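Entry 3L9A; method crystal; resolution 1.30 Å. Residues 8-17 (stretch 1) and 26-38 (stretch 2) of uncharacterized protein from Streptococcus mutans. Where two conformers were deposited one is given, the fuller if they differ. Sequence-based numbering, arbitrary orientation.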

# COMPACT_ATOMS: atom_id res chain seq x y z
N MSE A 8 0.12 -1.13 -6.26
CA MSE A 8 1.42 -0.97 -6.95
C MSE A 8 2.35 -0.03 -6.18
O MSE A 8 1.91 1.02 -5.72
CB MSE A 8 1.20 -0.47 -8.38
CG MSE A 8 2.46 -0.02 -9.13
SE MSE A 8 3.79 -1.45 -9.31
CE MSE A 8 5.31 -0.33 -9.73
N ARG A 9 3.61 -0.44 -6.04
CA ARG A 9 4.69 0.42 -5.52
C ARG A 9 4.77 1.75 -6.26
O ARG A 9 4.24 1.90 -7.36
CB ARG A 9 6.04 -0.32 -5.61
CG ARG A 9 6.50 -0.69 -7.00
CD ARG A 9 7.61 -1.76 -6.99
NE ARG A 9 7.09 -3.13 -7.03
CZ ARG A 9 7.29 -4.05 -6.07
NH1 ARG A 9 8.00 -3.75 -4.99
NH2 ARG A 9 6.78 -5.27 -6.20
N ASP A 10 5.44 2.73 -5.66
CA ASP A 10 5.70 3.98 -6.34
C ASP A 10 6.70 3.75 -7.48
O ASP A 10 7.51 2.82 -7.43
CB ASP A 10 6.28 5.00 -5.35
CG ASP A 10 5.35 5.35 -4.21
OD1 ASP A 10 4.11 5.13 -4.32
OD2 ASP A 10 5.86 5.87 -3.20
N PHE A 11 6.66 4.61 -8.49
CA PHE A 11 7.62 4.52 -9.60
C PHE A 11 7.83 5.89 -10.21
O PHE A 11 7.02 6.80 -10.00
CB PHE A 11 7.18 3.49 -10.66
CG PHE A 11 5.82 3.75 -11.28
CD1 PHE A 11 5.70 4.50 -12.45
CD2 PHE A 11 4.67 3.19 -10.74
CE1 PHE A 11 4.46 4.69 -13.06
CE2 PHE A 11 3.42 3.40 -11.34
CZ PHE A 11 3.32 4.14 -12.50
N PHE A 12 8.91 6.03 -10.97
CA PHE A 12 9.16 7.24 -11.74
C PHE A 12 8.86 7.03 -13.22
O PHE A 12 9.08 5.93 -13.76
CB PHE A 12 10.64 7.63 -11.68
CG PHE A 12 11.12 8.22 -10.38
CD1 PHE A 12 10.52 9.35 -9.82
CD2 PHE A 12 12.24 7.68 -9.76
CE1 PHE A 12 11.03 9.92 -8.64
CE2 PHE A 12 12.75 8.24 -8.59
CZ PHE A 12 12.15 9.36 -8.03
N VAL A 13 8.40 8.09 -13.87
CA VAL A 13 8.45 8.19 -15.32
C VAL A 13 9.12 9.52 -15.67
O VAL A 13 9.22 10.41 -14.82
CB VAL A 13 7.05 8.08 -16.00
CG1 VAL A 13 6.39 6.75 -15.68
CG2 VAL A 13 6.15 9.24 -15.63
N ILE A 14 9.57 9.64 -16.92
CA ILE A 14 10.20 10.87 -17.41
C ILE A 14 9.48 11.26 -18.69
O ILE A 14 9.33 10.43 -19.58
CB ILE A 14 11.71 10.70 -17.67
CG1 ILE A 14 12.41 10.07 -16.46
CG2 ILE A 14 12.34 12.05 -18.02
CD1 ILE A 14 13.92 9.95 -16.61
N THR A 15 9.03 12.50 -18.78
CA THR A 15 8.27 12.91 -19.98
C THR A 15 9.16 12.93 -21.22
O THR A 15 10.33 13.34 -21.17
CB THR A 15 7.62 14.27 -19.80
OG1 THR A 15 8.65 15.25 -19.64
CG2 THR A 15 6.67 14.28 -18.60
N ASN A 16 8.59 12.49 -22.34
CA ASN A 16 9.32 12.41 -23.60
C ASN A 16 9.39 13.74 -24.36
O ASN A 16 10.14 13.85 -25.33
CB ASN A 16 8.73 11.34 -24.52
CG ASN A 16 7.39 11.74 -25.12
OD1 ASN A 16 6.73 12.66 -24.65
ND2 ASN A 16 6.98 11.02 -26.16
N SER A 17 8.59 14.71 -23.94
CA SER A 17 8.50 16.00 -24.63
C SER A 17 7.77 16.95 -23.69
O SER A 17 7.30 16.54 -22.63
CB SER A 17 7.73 15.85 -25.95
OG SER A 17 6.43 15.35 -25.72
N TYR A 26 4.13 20.12 -18.18
CA TYR A 26 5.39 19.43 -17.91
C TYR A 26 6.42 19.80 -18.97
O TYR A 26 6.14 19.70 -20.18
CB TYR A 26 5.20 17.91 -17.90
CG TYR A 26 4.26 17.42 -16.83
CD1 TYR A 26 4.54 17.62 -15.48
CD2 TYR A 26 3.08 16.76 -17.16
CE1 TYR A 26 3.68 17.18 -14.49
CE2 TYR A 26 2.21 16.32 -16.17
CZ TYR A 26 2.51 16.53 -14.84
OH TYR A 26 1.64 16.08 -13.87
N ALA A 27 7.62 20.21 -18.55
CA ALA A 27 8.75 20.33 -19.48
C ALA A 27 9.13 18.96 -20.02
O ALA A 27 8.82 17.93 -19.42
CB ALA A 27 9.95 20.97 -18.78
N LYS A 28 9.83 18.95 -21.15
CA LYS A 28 10.50 17.74 -21.60
C LYS A 28 11.49 17.30 -20.52
O LYS A 28 12.19 18.12 -19.94
CB LYS A 28 11.24 18.01 -22.92
CG LYS A 28 11.99 16.80 -23.46
CD LYS A 28 12.59 17.07 -24.84
CE LYS A 28 13.44 15.89 -25.29
NZ LYS A 28 13.93 16.04 -26.68
N GLY A 29 11.55 15.99 -20.25
CA GLY A 29 12.50 15.48 -19.26
C GLY A 29 12.06 15.67 -17.82
O GLY A 29 12.86 15.48 -16.91
N ALA A 30 10.80 16.06 -17.61
CA ALA A 30 10.26 16.18 -16.27
C ALA A 30 10.19 14.79 -15.64
O ALA A 30 9.62 13.86 -16.22
CB ALA A 30 8.89 16.80 -16.30
N VAL A 31 10.76 14.64 -14.45
CA VAL A 31 10.66 13.40 -13.69
C VAL A 31 9.40 13.47 -12.84
O VAL A 31 9.25 14.38 -12.01
CB VAL A 31 11.92 13.15 -12.83
CG1 VAL A 31 11.75 11.91 -11.96
CG2 VAL A 31 13.15 13.05 -13.73
N LEU A 32 8.50 12.52 -13.07
CA LEU A 32 7.25 12.45 -12.34
C LEU A 32 7.29 11.28 -11.37
O LEU A 32 7.57 10.14 -11.76
CB LEU A 32 6.07 12.29 -13.30
CG LEU A 32 6.03 13.22 -14.50
CD1 LEU A 32 4.73 13.04 -15.27
CD2 LEU A 32 6.22 14.69 -14.09
N HIS A 33 7.06 11.58 -10.10
CA HIS A 33 6.91 10.56 -9.08
C HIS A 33 5.46 10.11 -9.07
O HIS A 33 4.56 10.93 -8.88
CB HIS A 33 7.27 11.10 -7.70
CG HIS A 33 7.21 10.08 -6.62
ND1 HIS A 33 6.15 9.98 -5.74
CD2 HIS A 33 8.05 9.07 -6.30
CE1 HIS A 33 6.36 8.97 -4.91
NE2 HIS A 33 7.52 8.41 -5.21
N VAL A 34 5.24 8.82 -9.29
CA VAL A 34 3.89 8.28 -9.38
C VAL A 34 3.63 7.36 -8.19
O VAL A 34 4.36 6.40 -7.98
CB VAL A 34 3.66 7.49 -10.70
CG1 VAL A 34 2.21 7.05 -10.83
CG2 VAL A 34 4.09 8.31 -11.92
N SER A 35 2.57 7.67 -7.44
CA SER A 35 2.19 6.86 -6.29
C SER A 35 0.78 6.32 -6.47
O SER A 35 -0.19 7.01 -6.17
CB SER A 35 2.29 7.66 -4.99
OG SER A 35 1.84 6.85 -3.91
N PRO A 36 0.65 5.10 -7.00
CA PRO A 36 -0.70 4.52 -7.08
C PRO A 36 -1.42 4.46 -5.73
O PRO A 36 -2.63 4.71 -5.68
CB PRO A 36 -0.43 3.12 -7.66
CG PRO A 36 0.80 3.35 -8.52
CD PRO A 36 1.65 4.23 -7.64
N THR A 37 -0.72 4.14 -4.65
CA THR A 37 -1.40 4.02 -3.37
C THR A 37 -2.02 5.35 -2.94
O THR A 37 -3.15 5.38 -2.44
CB THR A 37 -0.52 3.39 -2.27
OG1 THR A 37 0.74 4.08 -2.17
CG2 THR A 37 -0.29 1.91 -2.55
N GLN A 38 -1.32 6.45 -3.20
CA GLN A 38 -1.85 7.77 -2.86
C GLN A 38 -2.65 8.40 -4.00
O GLN A 38 -3.11 9.54 -3.88
CB GLN A 38 -0.71 8.69 -2.44
CG GLN A 38 0.04 8.19 -1.21
CD GLN A 38 0.88 9.27 -0.55
OE1 GLN A 38 1.20 10.29 -1.16
NE2 GLN A 38 1.23 9.06 0.71
O HOH W 1 2.11 3.36 -4.42
O HOH W 2 8.46 6.64 -3.27
O HOH W 3 10.88 14.84 -27.68

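Two antiparallel strands, one running through Phe11 to Ile14 and the other from Val31 to Ser35, form the centre of this contact, and together the stretches bury 970 Å². The backbone sets the register. Phe11 and Val34 bond both ways (Phe11 N to Val34 O 3.0 Å, Val34 N to Phe11 O 2.8 Å), as do Val13 and Leu32 (Val13 N to Leu32 O 3.1 Å, Leu32 N to Val13 O 2.8 Å). The non-hydrogen-bonded pair Phe12-His33 sits between them and Ile14-Val31 follows Val13-Leu32; at both the chains draw closer, and CA hydrogens meet carbonyls, as in Phe12 CA to Leu32 O at 3.3 Å.

Side chains then alternate between two faces. On the face of Phe11, Val13, Leu32 and Val34, the Phe11 ring (chi1 p) leans across its partner, so that Val34 CB lies over one ring face, 3.8 Å from the centroid, and Phe11 CZ reaches Val34 CG1 at 3.5 Å. A beta-branched residue suits this place: its compact bulk close to the backbone meets a flat surface. Pro36 CG adds a further contact, 3.8 Å from Phe11 CE2, while Met8 CG, of a selenomethionine, packs 3.8 Å from Pro36 CG. Val13 CG2 rests against Leu32 CB at 3.8 Å.

On the other face, the Phe12 ring fits against two neighbours: Val31 CG1 lies 3.6 Å from Phe12 CD1, and His33 turns its edge toward the Phe12 face, with planes at 72° and centroids 5.8 Å apart. Ile14 continues the apolar row, its CG1 4.1 Å from Val31 CG2, and its CG2 nestles 3.6 Å from Gly29 C.

Polar groups fasten both ends. Asp10, in rotamer m, accepts from Ser35 OG through OD1 at 2.9 Å; a short serine fits this close spacing. Water 1 donates to Asp10 OD1 and Met8 O, both at 2.7 Å, and accepts from Thr37 N at 2.9 Å. Water 2 links Asp10 OD2 (2.7 Å) to His33 NE2 (2.8 Å). Arg9 O, covered by the contact, finds no partner.

At the far end, a type II turn from Ala27 to Ala30 curls around Thr15. Thr15 OG1 donates to Ala27 O at 2.7 Å, Thr15 N to Ala30 O at 3.0 Å, and Gly29 N to Thr15 O at 3.1 Å. Threonine serves twice here, since its methyl CG2 also packs 4.0 Å from both Tyr26 CB and Leu32 CD1. Gly29 has a phi of 79°, a conformation that favours glycine.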